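Local coordinates for protein PpBBE-like 1 D396N (Physcomitrella patens subsp. patens, PDB 6EO5) that is an engineered variant of a moss cellobiose oxidase, an FAD-dependent berberine bridge enzyme-like protein of the vanillyl-alcohol oxidase family, at residues A[58-63]-A[205-210]; A[176-181]-A[455-460]; A[223-228]-A[280-285]. All blocks are in the same frame, centred on the assembly; numbering follows the deposited sequence.

Contact 1 (A[58-63]-A[205-210]); sequences AQVQNA and YGIVTQ. With FAD (flavin-adenine dinucleotide), chain C.
Val60 and Ile207 meet where helix 57-70 lies against strand 207-217 in the FAD-binding domain, a helix-on-sheet layer of the PCMH-type flavoprotein fold. The two branched side chains run past one another in opposite directions instead of meeting end on. Val60 leads with CG1, which its first torsion (chi1 176°) swings opposite the backbone N and out over the strand. There the methyl rests in the elbow of the isoleucine: it is 4.0 Å from Ile207 CG2, and Val60 CG1 lies almost as near to Ile207 CB and, at 4.1 Å, to Ile207 CD1. One methyl thus touches both branches of its partner. The other branch of the valine serves the next inward-facing residue of the strand, with Val60 CG2 4.3 Å from Thr209 CG2. Thr209 offers its methyl to the helix, while its OG1 is hydrogen-bonded to Gln174 O on the neighbouring strand 170-176. A classic beta bulge sets Thr209 and Gln210 together opposite Gln174. Val176, Pro54 and Phe102 also touch Val60; the contact is buried and has no hydrogen bond between its two segments.

Between Ile207 and Thr209 the strand turns Val208 to its other side, where the adenine of FAD lies. Val208 CB comes within 3.6 Å of FAD N1A. Two residues earlier, Gly206 has backbone angles at which a side chain would press on the preceding carbonyl, and Gly206 O approaches FAD C2A to 3.4 Å. The strand backbone then reads the adenine edge with a donor and an acceptor from one residue: Val208 N donates to FAD N1A over 3.0 Å, and FAD N6A returns a nearly straight bond (175°) to Val208 O, also 3.0 Å.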
loop_
_atom_site.group_PDB
_atom_site.type_symbol
_atom_site.label_atom_id
_atom_site.label_comp_id
_atom_site.label_asym_id
_atom_site.label_seq_id
_atom_site.Cartn_x
_atom_site.Cartn_y
_atom_site.Cartn_z
ATOM N N ALA A 58 -25.348 0.903 9.674
ATOM C CA ALA A 58 -26.205 -0.087 10.313
ATOM C C ALA A 58 -25.869 -1.489 9.833
ATOM O O ALA A 58 -25.813 -2.436 10.630
ATOM C CB ALA A 58 -27.673 0.233 10.031
ATOM N N GLN A 59 -25.621 -1.640 8.527
ATOM C CA GLN A 59 -25.388 -2.967 7.967
ATOM C C GLN A 59 -24.010 -3.499 8.350
ATOM O O GLN A 59 -23.837 -4.710 8.551
ATOM C CB GLN A 59 -25.559 -2.925 6.452
ATOM C CG GLN A 59 -26.976 -2.626 6.026
ATOM C CD GLN A 59 -27.122 -2.579 4.533
ATOM O OE1 GLN A 59 -26.132 -2.503 3.807
ATOM N NE2 GLN A 59 -28.359 -2.635 4.055
ATOM N N VAL A 60 -23.019 -2.608 8.452
ATOM C CA VAL A 60 -21.731 -3.007 9.007
ATOM C C VAL A 60 -21.924 -3.538 10.418
ATOM O O VAL A 60 -21.432 -4.617 10.768
ATOM C CB VAL A 60 -20.736 -1.834 8.969
ATOM C CG1 VAL A 60 -19.431 -2.232 9.644
ATOM C CG2 VAL A 60 -20.476 -1.407 7.537
ATOM N N GLN A 61 -22.673 -2.798 11.243
ATOM C CA GLN A 61 -22.984 -3.260 12.592
ATOM C C GLN A 61 -23.698 -4.607 12.578
ATOM O O GLN A 61 -23.475 -5.440 13.469
ATOM C CB GLN A 61 -23.823 -2.212 13.313
ATOM C CG GLN A 61 -23.005 -1.031 13.784
ATOM C CD GLN A 61 -23.847 0.175 14.124
ATOM O OE1 GLN A 61 -24.809 0.497 13.411
ATOM N NE2 GLN A 61 -23.489 0.862 15.211
ATOM N N ASN A 62 -24.542 -4.845 11.571
ATOM C CA ASN A 62 -25.220 -6.131 11.471
ATOM C C ASN A 62 -24.228 -7.251 11.205
ATOM O O ASN A 62 -24.284 -8.308 11.847
ATOM C CB ASN A 62 -26.269 -6.095 10.368
ATOM C CG ASN A 62 -26.804 -7.469 10.048
ATOM O OD1 ASN A 62 -26.278 -8.168 9.185
ATOM N ND2 ASN A 62 -27.848 -7.872 10.756
ATOM N N ALA A 63 -23.320 -7.042 10.243
ATOM C CA ALA A 63 -22.325 -8.065 9.929
ATOM C C ALA A 63 -21.451 -8.378 11.140
ATOM O O ALA A 63 -21.173 -9.547 11.425
ATOM C CB ALA A 63 -21.471 -7.619 8.738
ATOM N N TYR A 205 -8.503 -3.541 14.403
ATOM C CA TYR A 205 -9.219 -2.704 15.362
ATOM C C TYR A 205 -10.663 -2.435 14.971
ATOM O O TYR A 205 -11.330 -1.646 15.644
ATOM C CB TYR A 205 -8.493 -1.371 15.567
ATOM C CG TYR A 205 -7.097 -1.551 16.103
ATOM C CD1 TYR A 205 -6.017 -1.707 15.242
ATOM C CD2 TYR A 205 -6.858 -1.595 17.465
ATOM C CE1 TYR A 205 -4.733 -1.885 15.730
ATOM C CE2 TYR A 205 -5.575 -1.775 17.964
ATOM C CZ TYR A 205 -4.517 -1.919 17.094
ATOM O OH TYR A 205 -3.242 -2.089 17.589
ATOM N N GLY A 206 -11.171 -3.070 13.926
ATOM C CA GLY A 206 -12.530 -2.826 13.511
ATOM C C GLY A 206 -12.587 -2.453 12.051
ATOM O O GLY A 206 -11.588 -2.515 11.325
ATOM N N ILE A 207 -13.773 -2.047 11.610
ATOM C CA ILE A 207 -14.055 -1.812 10.202
ATOM C C ILE A 207 -14.178 -0.307 10.006
ATOM O O ILE A 207 -15.186 0.294 10.387
ATOM C CB ILE A 207 -15.322 -2.547 9.756
ATOM C CG1 ILE A 207 -15.139 -4.046 9.999
ATOM C CG2 ILE A 207 -15.634 -2.226 8.299
ATOM C CD1 ILE A 207 -16.268 -4.889 9.542
ATOM N N VAL A 208 -13.147 0.309 9.419
ATOM C CA VAL A 208 -13.202 1.728 9.088
ATOM C C VAL A 208 -14.254 1.946 8.011
ATOM O O VAL A 208 -14.272 1.250 6.988
ATOM C CB VAL A 208 -11.826 2.241 8.635
ATOM C CG1 VAL A 208 -11.937 3.678 8.102
ATOM C CG2 VAL A 208 -10.832 2.181 9.783
ATOM N N THR A 209 -15.153 2.902 8.245
ATOM C CA THR A 209 -16.193 3.216 7.272
ATOM C C THR A 209 -15.900 4.470 6.466
ATOM O O THR A 209 -16.317 4.552 5.306
ATOM C CB THR A 209 -17.550 3.374 7.962
ATOM O OG1 THR A 209 -17.428 4.321 9.031
ATOM C CG2 THR A 209 -18.026 2.032 8.503
ATOM N N GLN A 210 -15.189 5.444 7.034
ATOM C CA GLN A 210 -14.785 6.590 6.237
ATOM C C GLN A 210 -13.502 7.203 6.783
ATOM O O GLN A 210 -13.154 7.046 7.958
ATOM C CB GLN A 210 -15.894 7.643 6.158
ATOM C CG GLN A 210 -16.140 8.437 7.421
ATOM C CD GLN A 210 -16.969 9.677 7.140
ATOM O OE1 GLN A 210 -17.784 9.695 6.211
ATOM N NE2 GLN A 210 -16.751 10.730 7.926
HETATM P PA FAD C . -7.327 -5.159 0.856
HETATM O O1A FAD C . -6.840 -6.556 0.502
HETATM O O2A FAD C . -8.806 -5.001 0.609
HETATM O O5B FAD C . -6.947 -4.699 2.356
HETATM C C5B FAD C . -5.695 -5.006 2.929
HETATM C C4B FAD C . -5.812 -5.152 4.443
HETATM O O4B FAD C . -6.484 -4.032 4.990
HETATM C C3B FAD C . -6.618 -6.376 4.839
HETATM O O3B FAD C . -6.126 -6.855 6.071
HETATM C C2B FAD C . -7.998 -5.812 5.050
HETATM O O2B FAD C . -8.763 -6.609 5.920
HETATM C C1B FAD C . -7.692 -4.432 5.618
HETATM N N9A FAD C . -8.823 -3.521 5.334
HETATM C C8A FAD C . -9.393 -3.273 4.107
HETATM N N7A FAD C . -10.412 -2.402 4.267
HETATM C C5A FAD C . -10.509 -2.093 5.578
HETATM C C6A FAD C . -11.375 -1.271 6.275
HETATM N N6A FAD C . -12.326 -0.611 5.623
HETATM N N1A FAD C . -11.240 -1.138 7.640
HETATM C C2A FAD C . -10.256 -1.837 8.300
HETATM N N3A FAD C . -9.397 -2.662 7.605
HETATM C C4A FAD C . -9.525 -2.790 6.262
HETATM N N1 FAD C . 1.570 0.136 -1.921
HETATM C C2 FAD C . 2.103 1.427 -1.838
HETATM O O2 FAD C . 2.379 1.972 -0.749
HETATM N N3 FAD C . 2.319 2.137 -3.008
HETATM C C4 FAD C . 2.024 1.580 -4.234
HETATM O O4 FAD C . 2.213 2.236 -5.253
HETATM C C4X FAD C . 1.499 0.298 -4.317
HETATM N N5 FAD C . 1.163 -0.233 -5.543
HETATM C C5X FAD C . 0.357 -1.353 -5.610
HETATM C C6 FAD C . -0.091 -1.798 -6.850
HETATM C C7 FAD C . -1.008 -2.853 -6.977
HETATM C C7M FAD C . -1.484 -3.295 -8.343
HETATM C C8 FAD C . -1.390 -3.545 -5.808
HETATM C C8M FAD C . -2.284 -4.768 -5.876
HETATM C C9 FAD C . -0.853 -3.138 -4.572
HETATM C C9A FAD C . 0.006 -2.031 -4.446
HETATM N N10 FAD C . 0.586 -1.630 -3.235
HETATM C C10 FAD C . 1.232 -0.412 -3.150
HETATM C "C1'" FAD C . 0.289 -2.333 -1.953
HETATM C "C2'" FAD C . -0.960 -1.719 -1.327
HETATM O "O2'" FAD C . -0.702 -0.497 -0.674
HETATM C "C3'" FAD C . -1.527 -2.698 -0.326
HETATM O "O3'" FAD C . -1.811 -3.873 -1.047
HETATM C "C4'" FAD C . -2.774 -2.115 0.333
HETATM O "O4'" FAD C . -2.866 -2.619 1.651
HETATM C "C5'" FAD C . -4.022 -2.437 -0.486
HETATM O "O5'" FAD C . -5.221 -2.031 0.139
HETATM P P FAD C . -6.615 -2.648 -0.401
HETATM O O1P FAD C . -7.769 -1.974 0.304
HETATM O O2P FAD C . -6.752 -2.607 -1.899
HETATM O O3P FAD C . -6.436 -4.217 -0.094
#

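Contact 2 (A[176-181]-A[455-460]); sequences VAANGT and KWDPQN. With NAG (2-acetamido-2-deoxy-beta-D-glucopyranose), chain D.
Ala178 sets its methyl against the end of helix 446-456, with Ala178 CB 3.8 Å from Trp456 O and 3.4 Å from Asp457 OD1. The carboxylate is not bonded to the alanine: Asp457 OD1 accepts from Val461 N, and OD2 accepts from Phe462 N and forms a salt bridge with Lys453 NZ, so the methyl packs beside an acid already held by a lysine of the helix and by backbone N-H groups beyond it. Trp456, the other large contributor, brings its six-membered ring, and CE3 lies 4.4 Å from Ala177 CB at an oblique approach. Its NE1 is bonded elsewhere, to Asp192, while Val183 touches both Ala177 and the indole.

Ala177 to Gly180 form a type I turn. Within it Asn179 carries the glycan through its ND2, covalently bound to NAG C1. Its OD1 takes two bonds from the same face of the amide: Thr181 N, almost linear at 169°, makes an Asx turn, and Thr181 OG1 donates over 3.1 Å from above the carbonyl plane. The same hydroxyl accepts from the sugar, NAG N2 lying 2.7 Å from Thr181 OG1. With an alanine here, the acetamido N-H would probably lose this acceptor and Asn179 OD1 would keep the backbone N alone, leaving the sugar freer to turn about its link. Asn179, Gly180 and Thr181 make an occupied Asn-X-Thr N-glycosylation sequon, set at the tip of the beta hairpin joining strands 170-176 and 182-186.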
loop_
_atom_site.group_PDB
_atom_site.type_symbol
_atom_site.label_atom_id
_atom_site.label_comp_id
_atom_site.label_asym_id
_atom_site.label_seq_id
_atom_site.Cartn_x
_atom_site.Cartn_y
_atom_site.Cartn_z
ATOM N N VAL A 176 -16.589 0.901 12.881
ATOM C CA VAL A 176 -17.474 0.075 13.692
ATOM C C VAL A 176 -16.595 -0.868 14.503
ATOM O O VAL A 176 -15.899 -1.716 13.931
ATOM C CB VAL A 176 -18.463 -0.704 12.808
ATOM C CG1 VAL A 176 -19.303 -1.665 13.635
ATOM C CG2 VAL A 176 -19.339 0.263 12.034
ATOM N N ALA A 177 -16.616 -0.722 15.827
ATOM C CA ALA A 177 -15.739 -1.491 16.701
ATOM C C ALA A 177 -16.295 -2.899 16.957
ATOM O O ALA A 177 -17.345 -3.296 16.441
ATOM C CB ALA A 177 -15.509 -0.744 18.012
ATOM N N ALA A 178 -15.560 -3.677 17.758
ATOM C CA ALA A 178 -15.921 -5.080 17.955
ATOM C C ALA A 178 -17.225 -5.216 18.727
ATOM O O ALA A 178 -18.011 -6.134 18.463
ATOM C CB ALA A 178 -14.797 -5.828 18.673
ATOM N N ASN A 179 -17.472 -4.326 19.693
ATOM C CA ASN A 179 -18.720 -4.386 20.444
ATOM C C ASN A 179 -19.880 -3.705 19.722
ATOM O O ASN A 179 -20.979 -3.647 20.276
ATOM C CB ASN A 179 -18.522 -3.811 21.870
ATOM C CG ASN A 179 -18.343 -2.290 21.909
ATOM O OD1 ASN A 179 -18.493 -1.599 20.903
ATOM N ND2 ASN A 179 -18.025 -1.768 23.104
ATOM N N GLY A 180 -19.670 -3.198 18.506
ATOM C CA GLY A 180 -20.744 -2.695 17.678
ATOM C C GLY A 180 -20.886 -1.184 17.614
ATOM O O GLY A 180 -21.599 -0.694 16.735
ATOM N N THR A 181 -20.238 -0.436 18.502
ATOM C CA THR A 181 -20.385 1.016 18.542
ATOM C C THR A 181 -19.634 1.692 17.399
ATOM O O THR A 181 -18.508 1.308 17.070
ATOM C CB THR A 181 -19.855 1.559 19.871
ATOM O OG1 THR A 181 -20.462 0.853 20.957
ATOM C CG2 THR A 181 -20.149 3.031 20.007
ATOM N N LYS A 455 -7.748 -3.271 24.566
ATOM C CA LYS A 455 -8.803 -2.335 24.919
ATOM C C LYS A 455 -9.969 -2.398 23.943
ATOM O O LYS A 455 -11.128 -2.346 24.361
ATOM C CB LYS A 455 -8.217 -0.928 24.987
ATOM C CG LYS A 455 -9.229 0.181 25.060
ATOM C CD LYS A 455 -8.532 1.496 25.362
ATOM C CE LYS A 455 -9.484 2.666 25.285
ATOM N NZ LYS A 455 -8.827 3.871 25.848
ATOM N N TRP A 456 -9.698 -2.523 22.644
ATOM C CA TRP A 456 -10.744 -2.315 21.651
ATOM C C TRP A 456 -11.315 -3.591 21.057
ATOM O O TRP A 456 -12.318 -3.522 20.341
ATOM C CB TRP A 456 -10.230 -1.410 20.518
ATOM C CG TRP A 456 -10.067 0.021 20.927
ATOM C CD1 TRP A 456 -8.916 0.631 21.338
ATOM C CD2 TRP A 456 -11.091 1.021 20.985
ATOM N NE1 TRP A 456 -9.157 1.951 21.642
ATOM C CE2 TRP A 456 -10.483 2.218 21.427
ATOM C CE3 TRP A 456 -12.463 1.025 20.699
ATOM C CZ2 TRP A 456 -11.198 3.407 21.590
ATOM C CZ3 TRP A 456 -13.178 2.207 20.860
ATOM C CH2 TRP A 456 -12.543 3.382 21.304
ATOM N N ASP A 457 -10.716 -4.748 21.315
ATOM C CA ASP A 457 -11.248 -6.027 20.831
ATOM C C ASP A 457 -10.734 -7.140 21.739
ATOM O O ASP A 457 -9.942 -8.004 21.323
ATOM C CB ASP A 457 -10.851 -6.259 19.371
ATOM C CG ASP A 457 -11.426 -7.552 18.784
ATOM O OD1 ASP A 457 -12.359 -8.143 19.375
ATOM O OD2 ASP A 457 -10.934 -7.982 17.713
ATOM N N PRO A 458 -11.170 -7.157 23.004
ATOM C CA PRO A 458 -10.626 -8.144 23.949
ATOM C C PRO A 458 -10.956 -9.578 23.573
ATOM O O PRO A 458 -10.203 -10.491 23.934
ATOM C CB PRO A 458 -11.264 -7.740 25.284
ATOM C CG PRO A 458 -11.785 -6.354 25.086
ATOM C CD PRO A 458 -12.171 -6.289 23.639
ATOM N N GLN A 459 -12.057 -9.795 22.851
ATOM C CA GLN A 459 -12.452 -11.113 22.365
ATOM C C GLN A 459 -11.776 -11.506 21.059
ATOM O O GLN A 459 -12.063 -12.598 20.552
ATOM C CB GLN A 459 -13.971 -11.184 22.150
ATOM C CG GLN A 459 -14.820 -10.639 23.273
ATOM C CD GLN A 459 -14.343 -11.103 24.629
ATOM O OE1 GLN A 459 -14.024 -12.283 24.827
ATOM N NE2 GLN A 459 -14.273 -10.170 25.578
ATOM N N ASN A 460 -10.925 -10.648 20.491
ATOM C CA ASN A 460 -10.229 -10.943 19.236
ATOM C C ASN A 460 -11.221 -11.282 18.127
ATOM O O ASN A 460 -11.028 -12.220 17.357
ATOM C CB ASN A 460 -9.213 -12.072 19.432
ATOM C CG ASN A 460 -8.150 -12.105 18.352
ATOM O OD1 ASN A 460 -7.759 -11.069 17.805
ATOM N ND2 ASN A 460 -7.682 -13.305 18.030
HETATM C C1 NAG D . -17.820 -0.356 23.367
HETATM C C2 NAG D . -18.985 0.288 24.105
HETATM C C3 NAG D . -18.785 1.799 24.165
HETATM C C4 NAG D . -17.456 2.118 24.840
HETATM C C5 NAG D . -16.299 1.381 24.151
HETATM C C6 NAG D . -14.993 1.504 24.901
HETATM C C7 NAG D . -21.103 -0.958 23.996
HETATM C C8 NAG D . -20.674 -1.617 25.277
HETATM N N2 NAG D . -20.259 -0.048 23.488
HETATM O O3 NAG D . -19.851 2.419 24.877
HETATM O O4 NAG D . -17.232 3.525 24.831
HETATM O O5 NAG D . -16.573 -0.031 24.049
HETATM O O6 NAG D . -14.710 0.307 25.613
HETATM O O7 NAG D . -22.169 -1.233 23.448
#

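Contact 3 (A[223-228]-A[280-285]); sequences THFKYR and PLVKTF
Phe225 meets helix 279-288 through the face of its ring, on which Val282 CG1 settles 4.1 Å above the plane and somewhat toward the rim. The methyl is 16° off the ring normal, a CH-pi contact, and the nearest ring atom is CE2, with Phe225 CE2 4.2 Å from Val282 CG1. The first torsion, 58°, places CG between the backbone N and the carbonyl carbon, and the second, near -90°, turns the ring until a face meets the valine.

Lys226 points to the other side of the sheet, where it makes a cation-pi contact with Trp266. With Tyr227 the strand returns to the helix. The phenol slants across Val282, whose second branch now does the touching: Val282 CG2 lies 3.4 Å from Tyr227 OH and 4.2 Å from Tyr227 CZ. The valine is therefore forked between the two aromatics, one methyl for each. The hydroxyl is hydrogen-bonded to Glu297 OE2 on strand 294-300, which gives the oxygen of this buried residue a partner. Farther back along the ring, Tyr227 CD2 comes within 4.1 Å of Phe285 CE2; the two side chains pass in opposite directions. Phe285 also reaches Leu267 and Phe242, tying in strand 264-271 and helix 235-246.

Strand and helix run nearly parallel, 14° apart, with segment axes 11.7 Å from each other. Helix 279-288 links strand 264-271 to strand 294-300, which run in the same direction on either side of strand 222-230: a beta-alpha-beta crossover over the large antiparallel sheet, consistent with the substrate-binding domain of this flavoenzyme family.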
loop_
_atom_site.group_PDB
_atom_site.type_symbol
_atom_site.label_atom_id
_atom_site.label_comp_id
_atom_site.label_asym_id
_atom_site.label_seq_id
_atom_site.Cartn_x
_atom_site.Cartn_y
_atom_site.Cartn_z
ATOM N N THR A 223 6.317 17.397 -13.611
ATOM C CA THR A 223 7.199 16.819 -14.615
ATOM C C THR A 223 7.468 15.353 -14.299
ATOM O O THR A 223 7.884 15.004 -13.186
ATOM C CB THR A 223 8.520 17.588 -14.699
ATOM O OG1 THR A 223 8.245 18.964 -14.973
ATOM C CG2 THR A 223 9.403 17.017 -15.799
ATOM N N HIS A 224 7.240 14.504 -15.288
ATOM C CA HIS A 224 7.451 13.075 -15.175
ATOM C C HIS A 224 8.724 12.709 -15.930
ATOM O O HIS A 224 8.924 13.150 -17.064
ATOM C CB HIS A 224 6.238 12.323 -15.731
ATOM C CG HIS A 224 6.453 10.852 -15.870
ATOM N ND1 HIS A 224 6.714 10.250 -17.081
ATOM C CD2 HIS A 224 6.461 9.861 -14.947
ATOM C CE1 HIS A 224 6.870 8.950 -16.898
ATOM N NE2 HIS A 224 6.722 8.689 -15.613
ATOM N N PHE A 225 9.590 11.918 -15.305
ATOM C CA PHE A 225 10.800 11.461 -15.972
ATOM C C PHE A 225 10.973 9.964 -15.771
ATOM O O PHE A 225 10.539 9.402 -14.760
ATOM C CB PHE A 225 12.049 12.201 -15.480
ATOM C CG PHE A 225 12.294 12.096 -13.997
ATOM C CD1 PHE A 225 11.701 12.995 -13.119
ATOM C CD2 PHE A 225 13.157 11.125 -13.485
ATOM C CE1 PHE A 225 11.944 12.925 -11.757
ATOM C CE2 PHE A 225 13.405 11.036 -12.116
ATOM C CZ PHE A 225 12.799 11.940 -11.250
ATOM N N LYS A 226 11.606 9.324 -16.752
ATOM C CA LYS A 226 11.934 7.912 -16.650
ATOM C C LYS A 226 13.137 7.637 -17.539
ATOM O O LYS A 226 13.130 7.976 -18.728
ATOM C CB LYS A 226 10.739 7.042 -17.039
ATOM C CG LYS A 226 10.975 5.541 -16.936
ATOM C CD LYS A 226 9.648 4.798 -16.835
ATOM C CE LYS A 226 9.833 3.291 -16.926
ATOM N NZ LYS A 226 8.570 2.564 -16.620
ATOM N N TYR A 227 14.180 7.061 -16.947
ATOM C CA TYR A 227 15.399 6.692 -17.658
ATOM C C TYR A 227 15.541 5.183 -17.555
ATOM O O TYR A 227 15.595 4.638 -16.447
ATOM C CB TYR A 227 16.622 7.411 -17.079
ATOM C CG TYR A 227 16.404 8.899 -16.913
ATOM C CD1 TYR A 227 16.325 9.741 -18.021
ATOM C CD2 TYR A 227 16.249 9.464 -15.656
ATOM C CE1 TYR A 227 16.108 11.097 -17.878
ATOM C CE2 TYR A 227 16.034 10.827 -15.503
ATOM C CZ TYR A 227 15.965 11.639 -16.623
ATOM O OH TYR A 227 15.756 12.993 -16.485
ATOM N N ARG A 228 15.619 4.517 -18.707
ATOM C CA ARG A 228 15.441 3.077 -18.814
ATOM C C ARG A 228 16.619 2.452 -19.557
ATOM O O ARG A 228 17.182 3.067 -20.467
ATOM C CB ARG A 228 14.109 2.795 -19.532
ATOM C CG ARG A 228 13.734 1.362 -19.626
ATOM C CD ARG A 228 12.258 1.206 -19.962
ATOM N NE ARG A 228 11.935 -0.218 -20.106
ATOM C CZ ARG A 228 10.701 -0.714 -20.131
ATOM N NH1 ARG A 228 9.648 0.096 -20.008
ATOM N NH2 ARG A 228 10.528 -2.028 -20.269
ATOM N N PRO A 280 19.031 20.102 -13.524
ATOM C CA PRO A 280 19.985 20.190 -12.405
ATOM C C PRO A 280 19.745 19.149 -11.340
ATOM O O PRO A 280 20.690 18.759 -10.647
ATOM C CB PRO A 280 19.754 21.596 -11.844
ATOM C CG PRO A 280 19.126 22.329 -12.918
ATOM C CD PRO A 280 18.342 21.382 -13.748
ATOM N N LEU A 281 18.508 18.670 -11.195
ATOM C CA LEU A 281 18.156 17.760 -10.112
ATOM C C LEU A 281 18.372 16.284 -10.449
ATOM O O LEU A 281 18.418 15.457 -9.535
ATOM C CB LEU A 281 16.698 17.976 -9.704
ATOM C CG LEU A 281 16.356 19.411 -9.312
ATOM C CD1 LEU A 281 14.864 19.571 -9.107
ATOM C CD2 LEU A 281 17.125 19.827 -8.067
ATOM N N VAL A 282 18.496 15.924 -11.720
ATOM C CA VAL A 282 18.785 14.551 -12.095
ATOM C C VAL A 282 20.150 14.432 -12.743
ATOM O O VAL A 282 20.511 13.361 -13.233
ATOM C CB VAL A 282 17.692 13.971 -13.008
ATOM C CG1 VAL A 282 16.349 13.963 -12.297
ATOM C CG2 VAL A 282 17.602 14.752 -14.309
ATOM N N LYS A 283 20.931 15.508 -12.734
ATOM C CA LYS A 283 22.218 15.506 -13.427
ATOM C C LYS A 283 23.193 14.505 -12.815
ATOM O O LYS A 283 23.892 13.790 -13.543
ATOM C CB LYS A 283 22.796 16.919 -13.408
ATOM C CG LYS A 283 24.254 17.060 -13.776
ATOM C CD LYS A 283 24.692 18.478 -13.414
ATOM C CE LYS A 283 24.170 18.839 -12.009
ATOM N NZ LYS A 283 24.031 20.308 -11.783
ATOM N N THR A 284 23.261 14.430 -11.481
ATOM C CA THR A 284 24.260 13.559 -10.866
ATOM C C THR A 284 23.912 12.081 -11.040
ATOM O O THR A 284 24.818 11.239 -11.113
ATOM C CB THR A 284 24.441 13.903 -9.383
ATOM O OG1 THR A 284 23.237 13.622 -8.655
ATOM C CG2 THR A 284 24.762 15.372 -9.224
ATOM N N PHE A 285 22.620 11.741 -11.121
ATOM C CA PHE A 285 22.253 10.362 -11.422
ATOM C C PHE A 285 22.688 9.973 -12.834
ATOM O O PHE A 285 23.341 8.941 -13.032
ATOM C CB PHE A 285 20.745 10.147 -11.256
ATOM C CG PHE A 285 20.271 8.821 -11.803
ATOM C CD1 PHE A 285 20.562 7.635 -11.130
ATOM C CD2 PHE A 285 19.576 8.755 -13.008
ATOM C CE1 PHE A 285 20.160 6.397 -11.640
ATOM C CE2 PHE A 285 19.164 7.534 -13.520
ATOM C CZ PHE A 285 19.461 6.344 -12.821
#

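All three contacts are buried between their segments, yet their settings differ. Contacts 1 and 2 adjoin: Val176 N bonds to Ile207 O, Gln61 NE2 reaches Gly180 O, and Val176 packs against Val60, so helix 57-70, strand 207-217 and the 176-181 hairpin form one block. Contact 1 is aliphatic and backed by adenine; contact 2 sets alanines against an indole and a carboxylate, next to a glycan at the protein surface, and joins the N-terminal part to residues near the C-terminus. Contact 3, about 45 Å from contact 1 between centres, lies on the opposite side of the chain's centre in another sheet, and relies on aromatic rings around one valine.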